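Local coordinates for MREC protein (Listeria monocytogenes, PDB 2J5U) that helps form and maintain the shape of the bacterial cell, assembling through dimers into a larger homooligomer, at the interface of chains A and B and the interface of chains C and A. Numbering follows the deposited sequence. Chains: chain A/B/C, MREC protein.

Contact 1: the interface of chains A and B. Residues chain A 163, 203-205; chain B 134, 148, 163.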
loop_
_atom_site.group_PDB
_atom_site.type_symbol
_atom_site.label_atom_id
_atom_site.label_comp_id
_atom_site.label_asym_id
_atom_site.label_seq_id
_atom_site.Cartn_x
_atom_site.Cartn_y
_atom_site.Cartn_z
ATOM N N GLN A 163 38.919 -27.212 15.845
ATOM C CA GLN A 163 38.832 -25.775 16.104
ATOM C C GLN A 163 37.485 -25.084 16.245
ATOM O O GLN A 163 37.369 -23.921 15.865
ATOM C CB GLN A 163 39.618 -25.030 15.026
ATOM C CG GLN A 163 40.771 -24.224 15.545
ATOM C CD GLN A 163 41.814 -25.092 16.176
ATOM O OE1 GLN A 163 42.329 -26.011 15.552
ATOM N NE2 GLN A 163 42.135 -24.809 17.422
ATOM N N GLY A 203 41.350 -27.137 26.328
ATOM C CA GLY A 203 40.194 -26.478 26.906
ATOM C C GLY A 203 40.020 -25.144 26.203
ATOM O O GLY A 203 39.487 -24.189 26.769
ATOM N N LEU A 204 40.478 -25.095 24.953
ATOM C CA LEU A 204 40.409 -23.896 24.126
ATOM C C LEU A 204 39.402 -24.016 22.990
ATOM O O LEU A 204 38.824 -23.021 22.551
ATOM C CB LEU A 204 41.781 -23.612 23.539
ATOM C CG LEU A 204 42.884 -23.443 24.578
ATOM C CD1 LEU A 204 44.238 -23.358 23.877
ATOM C CD2 LEU A 204 42.608 -22.198 25.417
ATOM N N SER A 205 39.196 -25.239 22.510
ATOM C CA SER A 205 38.265 -25.481 21.412
ATOM C C SER A 205 37.533 -26.812 21.532
ATOM O O SER A 205 37.767 -27.581 22.459
ATOM C CB SER A 205 39.024 -25.443 20.084
ATOM O OG SER A 205 40.181 -26.266 20.147
ATOM N N ARG B 134 39.739 -15.980 31.793
ATOM C CA ARG B 134 39.243 -16.018 30.414
ATOM C C ARG B 134 37.920 -15.303 30.172
ATOM O O ARG B 134 37.106 -15.148 31.073
ATOM C CB ARG B 134 39.066 -17.473 29.983
ATOM C CG ARG B 134 40.339 -18.284 30.029
ATOM C CD ARG B 134 40.059 -19.768 29.945
ATOM N NE ARG B 134 38.881 -20.026 29.130
ATOM C CZ ARG B 134 38.598 -21.200 28.581
ATOM N NH1 ARG B 134 37.491 -21.350 27.852
ATOM N NH2 ARG B 134 39.431 -22.216 28.747
ATOM N N ILE B 148 38.641 -16.680 22.405
ATOM C CA ILE B 148 38.751 -16.584 23.845
ATOM C C ILE B 148 39.809 -15.539 24.198
ATOM O O ILE B 148 40.939 -15.608 23.717
ATOM C CB ILE B 148 39.192 -17.939 24.468
ATOM C CG1 ILE B 148 38.283 -19.073 23.991
ATOM C CG2 ILE B 148 39.157 -17.849 25.990
ATOM C CD1 ILE B 148 36.844 -18.959 24.464
ATOM N N GLN B 163 42.280 -18.462 19.437
ATOM C CA GLN B 163 41.328 -19.313 18.726
ATOM C C GLN B 163 40.450 -18.753 17.618
ATOM O O GLN B 163 39.323 -19.217 17.459
ATOM C CB GLN B 163 40.406 -19.982 19.746
ATOM C CG GLN B 163 40.483 -21.480 19.761
ATOM C CD GLN B 163 41.839 -21.962 20.172
ATOM O OE1 GLN B 163 42.334 -21.611 21.235
ATOM N NE2 GLN B 163 42.452 -22.770 19.332
#
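Strand 158-165 of chain A and its loop at A:Gly203 and A:Leu204, which leads into strand 205-212, meet strand 158-165 of chain B together with strand 145-153 and the loop carrying B:Arg134. B:Gln163 buries 81 Å² here and A:Leu204 60 Å². The B:Gln163 chain bends at its second torsion (chi2 64°), bringing its amide beside A:Leu204; the two side chains cross at about a right angle, with amide carbon CD 3.8 Å from A:Leu204 CB. Below the amide, B:Gln163 CG lies 3.6 Å from the backbone O of A:Leu204, while B:Ile148 borders that carbonyl more distantly.

The whole interface is two-fold symmetric, and B:Gln163 also meets its own counterpart. The amides of A:Gln163 and B:Gln163 are nearly coplanar and touch tip to tip, A:Gln163 NE2 being 2.8 Å from B:Gln163 NE2. As modelled, two N-H donors face each other; turning one amide over would give an N-H to O=C hydrogen bond, so the assignment of N and O is doubtful. The A-B interface may join dimers within the 24-subunit oligomer, though the structure alone does not show that it forms in the cell.

At the other end of the patch the guanidinium of B:Arg134 reaches a backbone carbonyl: NH2 donates to A:Gly203 O at 2.8 Å, with 144° at the hydrogen and the donor tilted 26° from the carbonyl plane.

Contact 2: the interface of chains C and A. Residues chain C 55, 58-60; chain A 55, 58-59, 62, 72.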
loop_
_atom_site.group_PDB
_atom_site.type_symbol
_atom_site.label_atom_id
_atom_site.label_comp_id
_atom_site.label_asym_id
_atom_site.label_seq_id
_atom_site.Cartn_x
_atom_site.Cartn_y
_atom_site.Cartn_z
ATOM N N LEU C 55 20.638 -40.540 -20.083
ATOM C CA LEU C 55 21.145 -39.874 -18.894
ATOM C C LEU C 55 22.554 -39.340 -19.122
ATOM O O LEU C 55 22.830 -38.166 -18.859
ATOM C CB LEU C 55 21.158 -40.842 -17.715
ATOM C CG LEU C 55 19.804 -41.267 -17.162
ATOM C CD1 LEU C 55 19.983 -42.399 -16.163
ATOM C CD2 LEU C 55 19.148 -40.069 -16.512
ATOM N N SER C 58 22.418 -36.379 -21.172
ATOM C CA SER C 58 21.849 -35.230 -20.459
ATOM C C SER C 58 22.970 -34.551 -19.680
ATOM O O SER C 58 23.042 -33.328 -19.601
ATOM C CB SER C 58 20.757 -35.695 -19.496
ATOM O OG SER C 58 19.749 -36.419 -20.183
ATOM N N LEU C 59 23.830 -35.373 -19.091
ATOM C CA LEU C 59 24.996 -34.902 -18.358
ATOM C C LEU C 59 26.060 -34.954 -19.451
ATOM O O LEU C 59 25.826 -35.547 -20.505
ATOM C CB LEU C 59 25.318 -35.884 -17.237
ATOM C CG LEU C 59 24.115 -36.107 -16.316
ATOM C CD1 LEU C 59 24.227 -37.434 -15.576
ATOM C CD2 LEU C 59 24.014 -34.932 -15.366
ATOM N N ASP C 60 27.217 -34.349 -19.249
ATOM C CA ASP C 60 28.208 -34.408 -20.321
ATOM C C ASP C 60 29.150 -35.590 -20.131
ATOM O O ASP C 60 30.355 -35.419 -19.921
ATOM C CB ASP C 60 28.996 -33.100 -20.379
ATOM C CG ASP C 60 29.036 -32.522 -21.773
ATOM O OD1 ASP C 60 27.952 -32.420 -22.390
ATOM O OD2 ASP C 60 30.141 -32.173 -22.246
ATOM N N LEU A 55 22.907 -41.676 -11.757
ATOM C CA LEU A 55 22.896 -40.676 -12.818
ATOM C C LEU A 55 21.674 -39.769 -12.758
ATOM O O LEU A 55 21.771 -38.579 -13.065
ATOM C CB LEU A 55 22.998 -41.355 -14.182
ATOM C CG LEU A 55 24.422 -41.818 -14.514
ATOM C CD1 LEU A 55 24.419 -42.654 -15.775
ATOM C CD2 LEU A 55 25.327 -40.614 -14.682
ATOM N N SER A 58 22.053 -37.201 -10.227
ATOM C CA SER A 58 22.936 -36.161 -10.728
ATOM C C SER A 58 22.167 -35.088 -11.482
ATOM O O SER A 58 22.442 -33.906 -11.322
ATOM C CB SER A 58 24.005 -36.747 -11.650
ATOM O OG SER A 58 25.131 -37.198 -10.922
ATOM N N LEU A 59 21.205 -35.500 -12.304
ATOM C CA LEU A 59 20.417 -34.555 -13.082
ATOM C C LEU A 59 19.618 -33.555 -12.260
ATOM O O LEU A 59 19.574 -32.369 -12.589
ATOM C CB LEU A 59 19.465 -35.299 -14.013
ATOM C CG LEU A 59 19.926 -35.429 -15.463
ATOM C CD1 LEU A 59 18.817 -36.082 -16.267
ATOM C CD2 LEU A 59 20.258 -34.057 -16.043
ATOM N N THR A 62 21.397 -30.650 -10.914
ATOM C CA THR A 62 22.094 -29.925 -11.986
ATOM C C THR A 62 21.934 -28.405 -11.941
ATOM O O THR A 62 22.909 -27.678 -11.718
ATOM C CB THR A 62 21.668 -30.420 -13.395
ATOM O OG1 THR A 62 21.918 -31.825 -13.509
ATOM C CG2 THR A 62 22.470 -29.703 -14.477
ATOM N N ASN A 72 31.172 -33.074 -15.393
ATOM C CA ASN A 72 30.942 -34.459 -15.011
ATOM C C ASN A 72 32.071 -35.351 -15.467
ATOM O O ASN A 72 32.490 -35.287 -16.621
ATOM C CB ASN A 72 29.632 -34.942 -15.604
ATOM C CG ASN A 72 28.449 -34.287 -14.954
ATOM O OD1 ASN A 72 27.382 -34.181 -15.545
ATOM N ND2 ASN A 72 28.631 -33.845 -13.714
#
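C:Leu59, with 85 Å² buried, packs just past the end of helix 31-58 against A:Leu55, A:Leu59 and A:Asn72. CD1 lies 3.5 Å from CD2 of A:Leu55, whereas CD2 lies between CD2 of A:Leu59, at 3.9 Å, and OD1 of A:Asn72, at 3.5 Å. The shaft of the same side chain runs past A:Asn72 at about a right angle, CB being 3.2 Å from the amide oxygen OD1, a carbon-to-oxygen contact. No polar pair bonds across the patch.

A:Leu59, burying 68 Å², answers from helix 39-60. Its CD1 touches two residues of chain C, 3.8 Å from CB of C:Ser58 and 4.0 Å from CD2 of C:Leu55. The first torsion, -99°, is well away from a staggered value, and it aims the branch at the opposing helix. Behind it, the one hydroxyl of A:Thr62 is shared between two carbonyls: OG1 lies 2.6 Å from A:Leu59 O, above the carbonyl plane, and 3.1 Å from A:Ser58 O, which probably steadies the helix end that presents this leucine.

With C:Leu55 against A:Leu55 extending the leucine cluster, the patch joins the ends of two helices within the predicted coiled-coil segment and probably helps hold this pair of subunits, possibly the dimer, together.

Contact 3: the interface of chains C and A. Residues chain C 144-146, 165, 168; chain A 83, 217.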
loop_
_atom_site.group_PDB
_atom_site.type_symbol
_atom_site.label_atom_id
_atom_site.label_comp_id
_atom_site.label_asym_id
_atom_site.label_seq_id
_atom_site.Cartn_x
_atom_site.Cartn_y
_atom_site.Cartn_z
ATOM N N ASN C 144 28.006 -52.786 -3.090
ATOM C CA ASN C 144 29.169 -53.319 -3.787
ATOM C C ASN C 144 30.445 -53.344 -2.954
ATOM O O ASN C 144 30.619 -52.550 -2.027
ATOM C CB ASN C 144 29.401 -52.496 -5.046
ATOM C CG ASN C 144 28.257 -52.604 -6.011
ATOM O OD1 ASN C 144 28.130 -51.811 -6.938
ATOM N ND2 ASN C 144 27.413 -53.607 -5.803
ATOM N N ALA C 145 31.334 -54.272 -3.286
ATOM C CA ALA C 145 32.625 -54.399 -2.611
ATOM C C ALA C 145 33.675 -54.584 -3.704
ATOM O O ALA C 145 33.376 -55.116 -4.775
ATOM C CB ALA C 145 32.624 -55.592 -1.664
ATOM N N PHE C 146 34.896 -54.135 -3.441
ATOM C CA PHE C 146 35.961 -54.245 -4.424
ATOM C C PHE C 146 37.116 -55.106 -3.953
ATOM O O PHE C 146 37.381 -55.214 -2.763
ATOM C CB PHE C 146 36.461 -52.855 -4.796
ATOM C CG PHE C 146 35.393 -51.978 -5.362
ATOM C CD1 PHE C 146 34.476 -51.343 -4.525
ATOM C CD2 PHE C 146 35.252 -51.832 -6.741
ATOM C CE1 PHE C 146 33.432 -50.579 -5.059
ATOM C CE2 PHE C 146 34.207 -51.068 -7.280
ATOM C CZ PHE C 146 33.301 -50.445 -6.439
ATOM N N PRO C 165 36.395 -55.982 2.005
ATOM C CA PRO C 165 36.223 -55.400 3.341
ATOM C C PRO C 165 35.849 -56.465 4.366
ATOM O O PRO C 165 34.977 -57.292 4.115
ATOM C CB PRO C 165 35.122 -54.362 3.128
ATOM C CG PRO C 165 34.361 -54.887 1.922
ATOM C CD PRO C 165 35.474 -55.368 1.033
ATOM N N MET C 168 31.974 -56.409 5.766
ATOM C CA MET C 168 30.874 -56.614 4.837
ATOM C C MET C 168 30.614 -58.125 4.813
ATOM O O MET C 168 31.534 -58.911 5.028
ATOM C CB MET C 168 31.301 -56.107 3.462
ATOM C CG MET C 168 30.204 -55.489 2.635
ATOM S SD MET C 168 30.900 -54.414 1.358
ATOM C CE MET C 168 31.254 -53.000 2.313
ATOM N N TRP A 83 43.553 -46.939 -1.574
ATOM C CA TRP A 83 42.130 -46.816 -1.881
ATOM C C TRP A 83 41.437 -45.602 -1.288
ATOM O O TRP A 83 40.699 -44.903 -1.980
ATOM C CB TRP A 83 41.400 -48.081 -1.433
ATOM C CG TRP A 83 40.021 -48.236 -2.004
ATOM C CD1 TRP A 83 38.833 -47.920 -1.399
ATOM C CD2 TRP A 83 39.683 -48.802 -3.275
ATOM N NE1 TRP A 83 37.783 -48.268 -2.210
ATOM C CE2 TRP A 83 38.276 -48.810 -3.368
ATOM C CE3 TRP A 83 40.436 -49.309 -4.342
ATOM C CZ2 TRP A 83 37.604 -49.305 -4.484
ATOM C CZ3 TRP A 83 39.768 -49.803 -5.456
ATOM C CH2 TRP A 83 38.364 -49.798 -5.516
ATOM N N TYR A 217 33.517 -44.965 -0.624
ATOM C CA TYR A 217 34.012 -46.315 -0.839
ATOM C C TYR A 217 33.724 -46.772 -2.260
ATOM O O TYR A 217 34.537 -47.447 -2.874
ATOM C CB TYR A 217 33.372 -47.298 0.131
ATOM C CG TYR A 217 33.782 -48.721 -0.149
ATOM C CD1 TYR A 217 32.918 -49.609 -0.791
ATOM C CD2 TYR A 217 35.055 -49.171 0.192
ATOM C CE1 TYR A 217 33.314 -50.915 -1.086
ATOM C CE2 TYR A 217 35.462 -50.460 -0.097
ATOM C CZ TYR A 217 34.594 -51.333 -0.736
ATOM O OH TYR A 217 35.025 -52.608 -1.034
#
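This is an aromatic interface between non-equivalent surfaces of two copies of MreC, with C:Phe146 of strand 145-153 meeting A:Tyr217 and A:Trp83 on loops; it joins the globular part of chain C to that of chain A. A:Tyr217 buries 90 Å², more than any other residue of the patch. Its ring is carried across by a first torsion that puts CG anti to the backbone N (chi1 175°).

At the tip, the phenolic OH accepts a hydrogen bond from the backbone N of C:Phe146, 2.9 Å away and fairly straight at 163°. The same ring receives the edge of C:Phe146 over one face: the planes stand 65° apart, and C:Phe146 CD1 is 3.7 Å from A:Tyr217 CE1. C:Pro165 lies toward the opposite side, its CD 3.5 Å from A:Tyr217 OH. Along the ring edge, in its plane, A:Tyr217 CE1 abuts the carbonyl O of C:Asn144 at 3.3 Å, and C:Ala145 CA borders the hydroxyl end.

A:Trp83 approaches a face of C:Phe146 with the CZ2-CH2 edge of its six-membered ring. CZ2 stands 3.6 Å from C:Phe146 CG, and CH2 3.7 Å from C:Phe146 CB. C:Phe146 is thus held between an indole edge over its face and a phenol at its edge.

The hydrogen bond, with the ring contacts, probably helps place A:Tyr217 on the strand and so fix how the globular parts sit within this pair of subunits, possibly the dimer.

Contact 2 and contact 3 belong to the same chain pair, C and A, about 25 Å apart between the centres of their C-alpha atoms, so the helices and the globular parts are both joined, which should restrict their relative movement. On the same measure contact 1 lies about 44 Å from contact 2 and 39 Å from contact 3, joining chain A to chain B through another surface. Strands 145-153 and 158-165 recur: chain B uses them in contact 1 and chain C in contact 3, at different residues. Chain A takes part in all three contacts, an arrangement that could link dimers into the deposited assembly of 24 subunits.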